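Local coordinates for Alpha/beta hydrolase family protein (Bacillus anthracis, PDB 3OOS) that probably acts as a hydrolase of the alpha/beta hydrolase fold, although its natural substrate is not established, at residues A[25-29]-A[52-56]; A[125-131]-A[208-214]; A[175-179]-A[259-265]; A[225-229]-A[240-244]; A[252-256]-A[269-273]. All coordinates share one frame; numbering follows the deposited sequence. Where two conformers were deposited one is given.

Contact 1: residues A[25-29]-A[52-56]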
# COMPACT_ATOMS: atom_id res chain seq x y z
N PRO A 25 13.57 8.67 8.65
CA PRO A 25 13.09 7.31 8.43
C PRO A 25 11.64 7.26 7.95
O PRO A 25 10.79 8.01 8.44
CB PRO A 25 13.23 6.65 9.82
CG PRO A 25 13.17 7.79 10.79
CD PRO A 25 13.82 8.95 10.08
N LEU A 26 11.40 6.39 6.98
CA LEU A 26 10.07 6.18 6.44
C LEU A 26 9.84 4.69 6.26
O LEU A 26 10.58 4.02 5.55
CB LEU A 26 9.92 6.90 5.09
CG LEU A 26 8.55 6.78 4.41
CD1 LEU A 26 7.53 7.66 5.12
CD2 LEU A 26 8.66 7.19 2.95
N CYS A 27 8.81 4.18 6.94
CA CYS A 27 8.39 2.80 6.78
C CYS A 27 7.42 2.69 5.60
O CYS A 27 6.48 3.49 5.49
CB CYS A 27 7.72 2.30 8.06
SG CYS A 27 7.13 0.60 8.00
N VAL A 28 7.66 1.73 4.72
CA VAL A 28 6.77 1.44 3.60
C VAL A 28 6.45 -0.05 3.60
O VAL A 28 7.35 -0.88 3.69
CB VAL A 28 7.39 1.82 2.23
CG1 VAL A 28 6.49 1.34 1.07
CG2 VAL A 28 7.64 3.32 2.14
N THR A 29 5.17 -0.37 3.51
CA THR A 29 4.76 -1.76 3.30
C THR A 29 3.39 -1.80 2.64
O THR A 29 2.81 -0.76 2.33
CB THR A 29 4.83 -2.60 4.62
OG1 THR A 29 4.81 -4.00 4.30
CG2 THR A 29 3.69 -2.27 5.57
N VAL A 52 14.34 4.72 3.55
CA VAL A 52 13.13 3.92 3.38
C VAL A 52 13.32 2.48 3.86
O VAL A 52 14.22 1.78 3.40
CB VAL A 52 12.63 3.95 1.91
CG1 VAL A 52 11.35 3.12 1.75
CG2 VAL A 52 12.40 5.39 1.47
N TYR A 53 12.45 2.08 4.79
CA TYR A 53 12.40 0.72 5.31
C TYR A 53 11.23 -0.00 4.67
O TYR A 53 10.07 0.19 5.07
CB TYR A 53 12.26 0.75 6.84
CG TYR A 53 13.48 1.31 7.54
CD1 TYR A 53 13.66 2.70 7.66
CD2 TYR A 53 14.45 0.47 8.07
CE1 TYR A 53 14.79 3.22 8.29
CE2 TYR A 53 15.58 0.99 8.69
CZ TYR A 53 15.74 2.36 8.80
OH TYR A 53 16.86 2.87 9.42
N LEU A 54 11.53 -0.81 3.66
CA LEU A 54 10.53 -1.57 2.92
C LEU A 54 10.36 -2.93 3.59
O LEU A 54 11.22 -3.81 3.45
CB LEU A 54 10.96 -1.72 1.45
CG LEU A 54 10.04 -2.47 0.49
CD1 LEU A 54 8.71 -1.75 0.31
CD2 LEU A 54 10.74 -2.65 -0.86
N VAL A 55 9.26 -3.09 4.31
CA VAL A 55 9.07 -4.23 5.22
C VAL A 55 8.29 -5.40 4.62
O VAL A 55 7.23 -5.21 4.01
CB VAL A 55 8.40 -3.77 6.54
CG1 VAL A 55 8.21 -4.95 7.51
CG2 VAL A 55 9.21 -2.66 7.20
N ASN A 56 8.82 -6.60 4.81
CA ASN A 56 8.07 -7.83 4.61
C ASN A 56 7.34 -8.21 5.90
O ASN A 56 7.98 -8.48 6.92
CB ASN A 56 8.99 -8.97 4.14
CG ASN A 56 9.14 -9.03 2.62
OD1 ASN A 56 10.13 -9.57 2.10
ND2 ASN A 56 8.16 -8.50 1.91
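Strands 25-28 and 52-55 run parallel, their axes 4.7 Å apart at the closest and inclined by 21°, with Leu26, Cys27 and Val28 paired to Val52, Tyr53 and Leu54. Tyr53 N gives a nearly linear bond to Leu26 O (2.8 Å, 172°), Val28 N another to Tyr53 O, and Val55 N a third to Val28 O. Beyond the last of these, Thr29 OG1 takes over from the backbone and donates to Val55 O at 2.7 Å; its first torsion (chi1 -163°) carries the hydroxyl away from its own N and over to that carbonyl. On one face of the sheet Val28 and Val52 meet at a slant, CG2 on CG1 at 3.7 Å, while the other methyl of Val28, CG1, meets Leu54 CD1. The opposite face holds Cys27 SG against Val55 CG2 (3.9 Å), and Leu81 of helix 74-87 packs on both. Farther back on this face, the Tyr53 ring has Leu26 O at its edge and Pro25 CB near CE1. The backbone polar atoms bonded here are thus paired between two largely apolar layers, and the hydroxyl of Thr29 prolongs the pairing at the C-terminal end of the central parallel strands.

Contact 2: residues A[125-131]-A[208-214]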
# COMPACT_ATOMS: atom_id res chain seq x y z
N ALA A 125 -9.13 4.30 1.03
CA ALA A 125 -10.47 4.65 1.48
C ALA A 125 -10.50 4.53 2.99
O ALA A 125 -9.73 3.76 3.57
CB ALA A 125 -11.51 3.74 0.86
N ALA A 126 -11.37 5.30 3.63
CA ALA A 126 -11.50 5.31 5.09
C ALA A 126 -12.47 4.24 5.60
O ALA A 126 -12.62 4.05 6.81
CB ALA A 126 -11.93 6.69 5.57
N SER A 127 -13.14 3.54 4.68
CA SER A 127 -14.03 2.44 5.04
C SER A 127 -14.20 1.47 3.88
O SER A 127 -13.72 1.71 2.77
CB SER A 127 -15.41 2.96 5.48
OG SER A 127 -16.21 3.25 4.35
N LYS A 128 -14.91 0.37 4.15
CA LYS A 128 -15.21 -0.65 3.14
C LYS A 128 -16.16 -0.15 2.04
O LYS A 128 -16.38 -0.87 1.05
CB LYS A 128 -15.80 -1.89 3.82
CG LYS A 128 -17.16 -1.68 4.47
CD LYS A 128 -17.71 -2.99 5.01
CE LYS A 128 -19.08 -2.81 5.64
NZ LYS A 128 -19.58 -4.09 6.21
N GLU A 129 -16.69 1.06 2.20
CA GLU A 129 -17.71 1.56 1.29
C GLU A 129 -17.21 1.81 -0.14
O GLU A 129 -18.02 1.95 -1.07
CB GLU A 129 -18.46 2.76 1.88
CG GLU A 129 -19.28 2.39 3.11
CD GLU A 129 -20.27 3.46 3.53
OE1 GLU A 129 -20.97 3.25 4.54
OE2 GLU A 129 -20.37 4.50 2.84
N TYR A 130 -15.89 1.82 -0.34
CA TYR A 130 -15.33 1.96 -1.69
C TYR A 130 -15.84 0.86 -2.63
O TYR A 130 -16.11 1.11 -3.80
CB TYR A 130 -13.79 1.98 -1.68
CG TYR A 130 -13.14 0.67 -1.29
CD1 TYR A 130 -12.71 -0.23 -2.26
CD2 TYR A 130 -12.97 0.34 0.05
CE1 TYR A 130 -12.11 -1.45 -1.90
CE2 TYR A 130 -12.38 -0.86 0.42
CZ TYR A 130 -11.96 -1.75 -0.56
OH TYR A 130 -11.37 -2.93 -0.18
N ALA A 131 -15.99 -0.35 -2.10
CA ALA A 131 -16.39 -1.50 -2.91
C ALA A 131 -17.89 -1.53 -3.22
O ALA A 131 -18.36 -2.40 -3.95
CB ALA A 131 -15.95 -2.81 -2.25
N TYR A 208 -12.01 -6.93 5.79
CA TYR A 208 -12.80 -6.01 4.96
C TYR A 208 -14.18 -5.66 5.54
O TYR A 208 -14.55 -4.48 5.58
CB TYR A 208 -12.95 -6.56 3.53
CG TYR A 208 -14.01 -5.84 2.72
CD1 TYR A 208 -13.70 -4.68 2.01
CD2 TYR A 208 -15.33 -6.30 2.70
CE1 TYR A 208 -14.67 -4.00 1.29
CE2 TYR A 208 -16.30 -5.63 1.98
CZ TYR A 208 -15.97 -4.48 1.28
OH TYR A 208 -16.95 -3.83 0.57
N LYS A 209 -14.93 -6.66 5.98
CA LYS A 209 -16.31 -6.44 6.44
C LYS A 209 -16.42 -5.54 7.67
O LYS A 209 -17.48 -4.96 7.93
CB LYS A 209 -17.04 -7.78 6.67
CG LYS A 209 -16.42 -8.65 7.75
CD LYS A 209 -17.16 -9.97 7.88
CE LYS A 209 -16.62 -10.79 9.04
NZ LYS A 209 -16.80 -10.09 10.35
N ASP A 210 -15.32 -5.42 8.42
CA ASP A 210 -15.28 -4.60 9.62
C ASP A 210 -14.46 -3.31 9.46
O ASP A 210 -14.26 -2.58 10.43
CB ASP A 210 -14.72 -5.40 10.81
CG ASP A 210 -15.64 -6.52 11.25
OD1 ASP A 210 -16.86 -6.44 11.01
OD2 ASP A 210 -15.15 -7.49 11.86
N TYR A 211 -14.01 -3.03 8.24
CA TYR A 211 -13.12 -1.89 8.02
C TYR A 211 -13.86 -0.56 7.94
O TYR A 211 -14.64 -0.32 7.02
CB TYR A 211 -12.21 -2.10 6.80
CG TYR A 211 -11.34 -0.89 6.52
CD1 TYR A 211 -10.40 -0.46 7.46
CD2 TYR A 211 -11.47 -0.16 5.34
CE1 TYR A 211 -9.60 0.65 7.22
CE2 TYR A 211 -10.68 0.96 5.09
CZ TYR A 211 -9.75 1.36 6.04
OH TYR A 211 -8.96 2.47 5.82
N ASP A 212 -13.60 0.30 8.93
CA ASP A 212 -14.17 1.65 8.98
C ASP A 212 -13.44 2.46 10.04
O ASP A 212 -13.51 2.14 11.23
CB ASP A 212 -15.68 1.59 9.28
CG ASP A 212 -16.36 2.95 9.16
OD1 ASP A 212 -15.70 3.94 8.79
OD2 ASP A 212 -17.58 3.02 9.43
N VAL A 213 -12.72 3.49 9.60
CA VAL A 213 -11.99 4.38 10.50
C VAL A 213 -12.43 5.85 10.34
O VAL A 213 -11.76 6.75 10.83
CB VAL A 213 -10.45 4.26 10.31
CG1 VAL A 213 -9.97 2.86 10.68
CG2 VAL A 213 -10.02 4.64 8.88
N ARG A 214 -13.56 6.08 9.67
CA ARG A 214 -14.00 7.44 9.35
C ARG A 214 -14.07 8.38 10.55
O ARG A 214 -13.57 9.50 10.49
CB ARG A 214 -15.35 7.42 8.62
CG ARG A 214 -15.26 6.96 7.18
CD ARG A 214 -16.64 6.78 6.58
NE ARG A 214 -17.37 5.66 7.18
CZ ARG A 214 -18.60 5.30 6.86
NH1 ARG A 214 -19.28 5.96 5.92
NH2 ARG A 214 -19.17 4.26 7.47
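The side chain of Lys128 sets out between its N and carbonyl carbon (chi1 66°) and then runs fully extended, which carries it past Tyr208 O and delivers NZ to Lys209 O. Tyr211 has its ring swung opposite its own N (chi1 177°), and the hydroxyl thereby reaches Ala125 O, donating in the carbonyl plane at 2.7 Å. Lys128 CB, placed by the backbone, lies over a face of the Tyr208 ring, 3.8 Å from its centroid, a CH-pi contact, while Tyr130 OH approaches the edge of that ring. Val213 N donates to Ala126 O (2.8 Å) and Lys128 N to Tyr211 O (3.0 Å). Each loop is also braced from within, Ser127 OG accepting from Glu129 N in an ST turn and Asp212 OD1 from Arg214 N in an Asx turn. Arg214 grips Asp212 side-on, NE to OD1 and NH2 to OD2, and one guanidinium face lies against Ser127. In the conformer described, Glu129 OE1 comes within 3.5 Å of Arg214 NH1, a long salt bridge that the second conformer of Glu129 leaves doubtful. Tyr130 OH bonds a tetraethylene glycol, probably from the crystallisation liquor, that may nonetheless mark a pocket. Backbone bonds and those of Tyr211 and Lys128 thus join two loops distant in sequence; Asp212 probably stabilises the charge of Arg214, with at most a weaker contribution from Glu129.

Contact 3: residues A[175-179]-A[259-265]. With SO4 (sulfate ion), chain B.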
# COMPACT_ATOMS: atom_id res chain seq x y z
N MSE A 175 -5.80 -2.17 -17.24
CA MSE A 175 -6.93 -1.51 -16.61
C MSE A 175 -6.47 -0.51 -15.56
O MSE A 175 -7.19 0.45 -15.25
CB MSE A 175 -7.83 -2.57 -15.96
CG MSE A 175 -9.00 -2.01 -15.20
SE MSE A 175 -9.69 -3.34 -13.99
CE MSE A 175 -8.14 -3.58 -12.81
N SER A 176 -5.27 -0.73 -15.03
CA SER A 176 -4.73 0.02 -13.89
C SER A 176 -3.83 1.19 -14.28
O SER A 176 -3.34 1.91 -13.41
CB SER A 176 -3.94 -0.93 -12.99
OG SER A 176 -4.75 -2.00 -12.56
N PHE A 177 -3.61 1.35 -15.58
CA PHE A 177 -2.76 2.41 -16.13
C PHE A 177 -3.52 3.27 -17.12
O PHE A 177 -4.18 2.76 -18.02
CB PHE A 177 -1.54 1.81 -16.84
CG PHE A 177 -0.39 1.51 -15.94
CD1 PHE A 177 0.72 2.35 -15.89
CD2 PHE A 177 -0.39 0.37 -15.13
CE1 PHE A 177 1.80 2.08 -15.06
CE2 PHE A 177 0.68 0.08 -14.29
CZ PHE A 177 1.78 0.94 -14.25
N TYR A 178 -3.39 4.59 -16.95
CA TYR A 178 -4.01 5.55 -17.86
C TYR A 178 -3.41 5.43 -19.27
O TYR A 178 -4.14 5.47 -20.26
CB TYR A 178 -3.83 6.96 -17.30
CG TYR A 178 -4.16 8.09 -18.25
CD1 TYR A 178 -5.46 8.55 -18.40
CD2 TYR A 178 -3.15 8.70 -19.00
CE1 TYR A 178 -5.76 9.59 -19.28
CE2 TYR A 178 -3.43 9.73 -19.88
CZ TYR A 178 -4.73 10.17 -20.02
OH TYR A 178 -5.00 11.20 -20.89
N SER A 179 -2.09 5.28 -19.33
CA SER A 179 -1.35 5.26 -20.59
C SER A 179 -0.63 3.93 -20.79
O SER A 179 0.12 3.47 -19.92
CB SER A 179 -0.34 6.41 -20.63
OG SER A 179 0.64 6.21 -21.63
N ASN A 259 -4.18 6.47 -13.33
CA ASN A 259 -5.20 5.56 -12.85
C ASN A 259 -4.84 5.12 -11.43
O ASN A 259 -5.07 5.87 -10.47
CB ASN A 259 -5.34 4.38 -13.81
CG ASN A 259 -6.52 3.48 -13.48
OD1 ASN A 259 -6.74 3.12 -12.32
ND2 ASN A 259 -7.27 3.11 -14.50
N HIS A 260 -4.24 3.95 -11.29
CA HIS A 260 -3.93 3.38 -9.98
C HIS A 260 -2.49 3.57 -9.50
O HIS A 260 -2.20 3.34 -8.32
CB HIS A 260 -4.28 1.88 -9.98
CG HIS A 260 -4.27 1.25 -8.62
ND1 HIS A 260 -5.22 1.52 -7.66
CD2 HIS A 260 -3.43 0.34 -8.08
CE1 HIS A 260 -4.96 0.81 -6.58
NE2 HIS A 260 -3.88 0.09 -6.80
N ASN A 261 -1.60 4.00 -10.39
CA ASN A 261 -0.16 3.97 -10.13
C ASN A 261 0.57 5.30 -10.39
O ASN A 261 1.51 5.34 -11.19
CB ASN A 261 0.51 2.88 -10.97
CG ASN A 261 0.05 1.47 -10.61
OD1 ASN A 261 0.74 0.76 -9.87
ND2 ASN A 261 -1.10 1.07 -11.13
N PRO A 262 0.15 6.40 -9.70
CA PRO A 262 0.77 7.72 -9.99
C PRO A 262 2.29 7.78 -9.88
O PRO A 262 2.93 8.55 -10.62
CB PRO A 262 0.15 8.64 -8.93
CG PRO A 262 -1.10 7.95 -8.50
CD PRO A 262 -0.84 6.49 -8.62
N PHE A 263 2.87 6.99 -8.98
CA PHE A 263 4.32 6.94 -8.76
C PHE A 263 5.13 6.50 -9.98
O PHE A 263 6.33 6.80 -10.07
CB PHE A 263 4.64 6.06 -7.54
CG PHE A 263 3.80 4.82 -7.47
CD1 PHE A 263 4.19 3.65 -8.12
CD2 PHE A 263 2.60 4.83 -6.75
CE1 PHE A 263 3.40 2.51 -8.07
CE2 PHE A 263 1.81 3.69 -6.69
CZ PHE A 263 2.20 2.53 -7.35
N VAL A 264 4.49 5.79 -10.92
CA VAL A 264 5.11 5.49 -12.22
C VAL A 264 4.40 6.11 -13.43
O VAL A 264 4.98 6.19 -14.52
CB VAL A 264 5.32 3.96 -12.45
CG1 VAL A 264 6.44 3.44 -11.57
CG2 VAL A 264 4.03 3.18 -12.24
N GLU A 265 3.16 6.54 -13.24
CA GLU A 265 2.40 7.15 -14.34
C GLU A 265 2.74 8.62 -14.53
O GLU A 265 2.66 9.15 -15.65
CB GLU A 265 0.89 6.98 -14.13
CG GLU A 265 0.43 5.53 -14.14
CD GLU A 265 -1.07 5.42 -14.00
OE1 GLU A 265 -1.77 5.65 -15.00
OE2 GLU A 265 -1.54 5.11 -12.89
S SO4 B . -3.93 -3.38 -3.99
O1 SO4 B . -4.73 -4.59 -4.00
O2 SO4 B . -4.51 -2.40 -4.89
O3 SO4 B . -3.88 -2.85 -2.63
O4 SO4 B . -2.57 -3.70 -4.43
O HOH W 1 -0.38 6.16 -17.27
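The Phe177 ring is met obliquely by Val264 CG2, near CZ, and by Glu265 CG, 3.6 Å from CD1, with the carboxylate plane turned 45° from the ring. In the conformer described, the Asn261 amide plane is 11° from that of the ring, and ND2 comes in obliquely, 3.8 Å from Phe177 CE2. The Phe263 ring carries Asn261 C over the centre of one face, 4.1 Å above it, and His98 meets this ring edge-to-face. The Glu265 carboxylate gathers the backbone around it. Tyr178 N donates to Glu265 OE1 at 2.7 Å on its syn side, and Asn259 N reaches the same oxygen from the opposite face of the carboxylate plane. Glu265 OE2 accepts from Asn259 N as well and, nearly along its C-O axis, from Asn261 N. A water donates to Glu265 OE1 and accepts from Ser179 N. Ser176 O receives His260 N at 3.1 Å from above the carbonyl plane, and a weak, doubtful bond from Asn261 ND2. The His260 side chain is hydrogen-bonded through ND1 to Asp232 OD1, and NE2 makes a weak bond to sulfate O2. Ser99 lies in a GxSxG pattern, probably the nucleophile elbow; with His260 and Asp232 this is consistent with a catalytic triad, near which the sulfate, probably from the crystallisation liquor, is bound. In the fold, the end of helix 162-176 meets the loop leading into helix 262-265, helix 180-186 adds Leu183 and Ala186 around Phe177, and Tyr227 of strand 224-229 packs against Pro262 and Phe263.

Contact 4: residues A[225-229]-A[240-244]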
# COMPACT_ATOMS: atom_id res chain seq x y z
N PHE A 225 -0.46 13.18 4.14
CA PHE A 225 -0.34 13.53 2.74
C PHE A 225 -1.09 12.51 1.89
O PHE A 225 -0.61 11.40 1.67
CB PHE A 225 1.14 13.65 2.34
CG PHE A 225 1.90 14.65 3.17
CD1 PHE A 225 1.94 16.00 2.80
CD2 PHE A 225 2.58 14.26 4.32
CE1 PHE A 225 2.64 16.93 3.57
CE2 PHE A 225 3.28 15.19 5.10
CZ PHE A 225 3.31 16.52 4.72
N ILE A 226 -2.29 12.91 1.46
CA ILE A 226 -3.19 12.02 0.73
C ILE A 226 -3.04 12.29 -0.76
O ILE A 226 -2.91 13.43 -1.18
CB ILE A 226 -4.68 12.26 1.16
CG1 ILE A 226 -4.82 12.47 2.68
CG2 ILE A 226 -5.59 11.14 0.64
CD1 ILE A 226 -4.22 11.35 3.56
N TYR A 227 -3.04 11.24 -1.57
CA TYR A 227 -2.99 11.41 -3.03
C TYR A 227 -3.78 10.31 -3.71
O TYR A 227 -4.05 9.26 -3.12
CB TYR A 227 -1.53 11.43 -3.54
CG TYR A 227 -0.88 10.06 -3.57
CD1 TYR A 227 -1.07 9.20 -4.66
CD2 TYR A 227 -0.10 9.62 -2.50
CE1 TYR A 227 -0.50 7.94 -4.68
CE2 TYR A 227 0.49 8.36 -2.52
CZ TYR A 227 0.28 7.52 -3.61
OH TYR A 227 0.84 6.27 -3.63
N CYS A 228 -4.15 10.54 -4.97
CA CYS A 228 -4.88 9.56 -5.75
C CYS A 228 -4.84 9.94 -7.22
O CYS A 228 -4.84 11.12 -7.56
CB CYS A 228 -6.34 9.48 -5.29
SG CYS A 228 -7.27 8.05 -5.89
N GLY A 229 -4.81 8.92 -8.08
CA GLY A 229 -5.01 9.12 -9.51
C GLY A 229 -6.46 9.46 -9.78
O GLY A 229 -7.37 8.82 -9.22
N SER A 240 -10.41 9.31 -1.53
CA SER A 240 -9.24 10.07 -1.10
C SER A 240 -9.66 11.47 -0.66
O SER A 240 -9.11 12.02 0.30
CB SER A 240 -8.17 10.14 -2.19
OG SER A 240 -7.51 8.88 -2.32
N CYS A 241 -10.65 12.04 -1.35
CA CYS A 241 -11.22 13.33 -0.94
C CYS A 241 -11.79 13.24 0.48
O CYS A 241 -11.57 14.14 1.30
CB CYS A 241 -12.30 13.79 -1.90
SG CYS A 241 -11.67 14.23 -3.52
N GLU A 242 -12.50 12.15 0.76
CA GLU A 242 -13.08 11.93 2.08
C GLU A 242 -11.99 11.85 3.15
O GLU A 242 -12.09 12.52 4.18
CB GLU A 242 -13.94 10.67 2.12
CG GLU A 242 -14.47 10.36 3.52
CD GLU A 242 -15.41 9.18 3.56
OE1 GLU A 242 -15.05 8.10 3.05
OE2 GLU A 242 -16.51 9.33 4.13
N ILE A 243 -10.96 11.04 2.91
CA ILE A 243 -9.84 10.91 3.84
C ILE A 243 -9.23 12.28 4.17
O ILE A 243 -9.06 12.62 5.34
CB ILE A 243 -8.75 9.96 3.31
CG1 ILE A 243 -9.26 8.51 3.26
CG2 ILE A 243 -7.50 10.04 4.18
CD1 ILE A 243 -8.42 7.58 2.39
N ALA A 244 -8.91 13.04 3.13
CA ALA A 244 -8.27 14.35 3.30
C ALA A 244 -9.16 15.36 4.03
O ALA A 244 -8.66 16.21 4.76
CB ALA A 244 -7.81 14.90 1.97
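Ile226 carries most of this contact, its branches spread over three residues of helix 240-244. CG2, lying opposite the backbone N, rests on Ser240 O at 3.6 Å and close to Ser240 CB. The other branch, on the N side (chi1 -41°), sends CG1 to Ala244 CB at 3.9 Å and its tip CD1 to Ile243 CG2 at 3.6 Å, the two isoleucines meeting at a slant. Tyr227, next along, points to the other face of the sheet, and only its backbone comes close to the helix, with Tyr227 O 3.6 Å from Ser240 OG. Its hydroxyl is hydrogen-bonded to His98, and its ring meets those of Phe270 and Phe273 edge-to-face. Cys228 turns back to the helix: its CB sits 3.2 Å from Ser240 OG, and Ser240 CB lies 3.7 Å from the same carbon. No hydrogen bond crosses between strand and helix, so this is a mainly apolar seam in which small residues, Ser240 and Ala244, let the helix come close. The segment axes approach to 8.2 Å and run almost antiparallel, at 170°, as expected where a helix returns the chain in a beta-alpha-beta crossover. Strand 224-229 lies between 116-122 and 250-255 in the sheet; Val121 and Leu252 touch Ile226 from these neighbours, Leu252 also reaching Ala244, while Ile243 extends to Ala124 and Ala126 beyond strand 116-122.

Contact 5: residues A[252-256]-A[269-273]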
# COMPACT_ATOMS: atom_id res chain seq x y z
N LEU A 252 -4.30 17.12 0.05
CA LEU A 252 -4.73 16.23 -1.01
C LEU A 252 -4.06 16.60 -2.33
O LEU A 252 -4.09 17.76 -2.74
CB LEU A 252 -6.26 16.27 -1.17
CG LEU A 252 -6.89 15.42 -2.28
CD1 LEU A 252 -6.65 13.92 -2.08
CD2 LEU A 252 -8.37 15.73 -2.39
N THR A 253 -3.45 15.60 -2.97
CA THR A 253 -2.77 15.81 -4.25
C THR A 253 -3.41 14.93 -5.32
O THR A 253 -3.48 13.71 -5.17
CB THR A 253 -1.26 15.50 -4.14
OG1 THR A 253 -0.68 16.31 -3.11
CG2 THR A 253 -0.54 15.79 -5.46
N LYS A 254 -3.88 15.57 -6.38
CA LYS A 254 -4.56 14.88 -7.47
C LYS A 254 -3.60 14.61 -8.61
O LYS A 254 -2.89 15.51 -9.06
CB LYS A 254 -5.74 15.72 -7.96
CG LYS A 254 -6.66 15.00 -8.93
CD LYS A 254 -7.87 15.86 -9.23
CE LYS A 254 -9.03 15.02 -9.72
NZ LYS A 254 -10.24 15.85 -9.96
N PHE A 255 -3.57 13.37 -9.07
CA PHE A 255 -2.77 13.00 -10.22
C PHE A 255 -3.69 12.84 -11.43
O PHE A 255 -4.38 11.83 -11.59
CB PHE A 255 -1.93 11.75 -9.91
CG PHE A 255 -0.77 12.03 -8.99
CD1 PHE A 255 0.48 12.36 -9.51
CD2 PHE A 255 -0.93 11.99 -7.61
CE1 PHE A 255 1.56 12.63 -8.66
CE2 PHE A 255 0.15 12.26 -6.75
CZ PHE A 255 1.39 12.58 -7.28
N GLU A 256 -3.70 13.88 -12.25
CA GLU A 256 -4.70 14.05 -13.31
C GLU A 256 -4.56 13.05 -14.46
O GLU A 256 -5.54 12.74 -15.13
CB GLU A 256 -4.63 15.48 -13.88
CG GLU A 256 -4.60 16.60 -12.83
CD GLU A 256 -5.96 16.96 -12.26
OE1 GLU A 256 -6.98 16.43 -12.75
OE2 GLU A 256 -6.01 17.78 -11.32
N LYS A 269 5.84 14.55 -11.35
CA LYS A 269 4.90 15.09 -10.37
C LYS A 269 4.95 14.32 -9.05
O LYS A 269 4.85 14.92 -7.98
CB LYS A 269 3.48 15.15 -10.93
CG LYS A 269 2.49 15.84 -10.00
CD LYS A 269 1.16 16.09 -10.67
CE LYS A 269 0.13 16.58 -9.66
NZ LYS A 269 -1.05 17.21 -10.33
N PHE A 270 5.11 13.00 -9.12
CA PHE A 270 5.23 12.21 -7.90
C PHE A 270 6.50 12.55 -7.12
O PHE A 270 6.48 12.59 -5.89
CB PHE A 270 5.13 10.70 -8.15
CG PHE A 270 4.83 9.91 -6.91
CD1 PHE A 270 3.52 9.77 -6.46
CD2 PHE A 270 5.86 9.34 -6.16
CE1 PHE A 270 3.24 9.06 -5.30
CE2 PHE A 270 5.59 8.63 -4.99
CZ PHE A 270 4.27 8.49 -4.57
N ASN A 271 7.59 12.81 -7.84
CA ASN A 271 8.83 13.26 -7.22
C ASN A 271 8.64 14.59 -6.48
O ASN A 271 9.15 14.76 -5.37
CB ASN A 271 9.96 13.37 -8.24
CG ASN A 271 10.56 12.02 -8.61
OD1 ASN A 271 10.49 11.07 -7.83
ND2 ASN A 271 11.14 11.94 -9.80
N GLN A 272 7.89 15.50 -7.10
CA GLN A 272 7.56 16.78 -6.47
C GLN A 272 6.71 16.55 -5.22
O GLN A 272 6.92 17.19 -4.19
CB GLN A 272 6.82 17.70 -7.46
CG GLN A 272 6.59 19.11 -6.93
CD GLN A 272 7.86 19.77 -6.44
OE1 GLN A 272 8.89 19.76 -7.12
NE2 GLN A 272 7.81 20.34 -5.24
N PHE A 273 5.76 15.61 -5.32
CA PHE A 273 4.93 15.23 -4.18
C PHE A 273 5.79 14.74 -3.01
O PHE A 273 5.58 15.15 -1.87
CB PHE A 273 3.89 14.18 -4.58
CG PHE A 273 3.18 13.55 -3.41
CD1 PHE A 273 2.16 14.24 -2.74
CD2 PHE A 273 3.53 12.28 -2.97
CE1 PHE A 273 1.50 13.66 -1.65
CE2 PHE A 273 2.88 11.69 -1.89
CZ PHE A 273 1.86 12.38 -1.23
O HOH W 2 -1.47 15.54 -12.55
O HOH W 3 -3.55 18.44 -9.65
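Polar contacts converge on the ammonium of Lys269, whose NZ donates to Lys254 O at 2.8 Å, almost in line with the carbonyl. Two waters share that nitrogen: one also accepts from Glu256 N, and the other donates to Glu256 OE2, so the carboxylate and ammonium, 5.1 Å apart between OE2 and NZ, are bridged by a water rather than in direct contact. The lysine gets there fully stretched, with CG swung opposite its N (chi1 -174°). Apolar and aromatic contacts centre on Phe255. Lys269 CG passes by Phe255 CE1 (3.6 Å), and farther along CE comes over the outer part of one face, whereas the charged end is too far from the ring for more than a weak cation-pi attraction. Phe270 N is at the ring's edge, and CD1 of Phe270 meets Phe255 CZ at 3.6 Å, the ring planes 37° apart. Phe273 CB also approaches Phe255 CZ. Two residues earlier on the strand, Thr253, whose CB points toward the helix, has OG1 at the edge of the Phe273 ring, 3.5 Å from CD1. A single lysine thus serves two environments: its methylenes pack on Phe255 while its ammonium, bonded to a carbonyl and two waters, is probably well solvated at the sheet edge.

Overall arrangement
Contacts 1, 4 and 5 share the mixed central sheet. Contact 1 joins neighbouring strands 25-28 and 51-55, while contacts 4 and 5 pack helices 237-246 and 267-276 on opposite faces of adjacent strands 224-229 and 250-255, their centres about 11 Å apart. Contact 1 closes first along the chain, its centre about 20 to 21 Å from theirs. Contact 3 lies about 12 Å from contact 5, centre to centre, and encloses contact 4 in its loop; its segments alternate along the chain with those of contact 2. Contact 2, on the far side of the chain's centre from contact 1, touches contact 4 through helix 237-246. Contact 3 thus places His260 of the probable active site beside the strands of contacts 4 and 5.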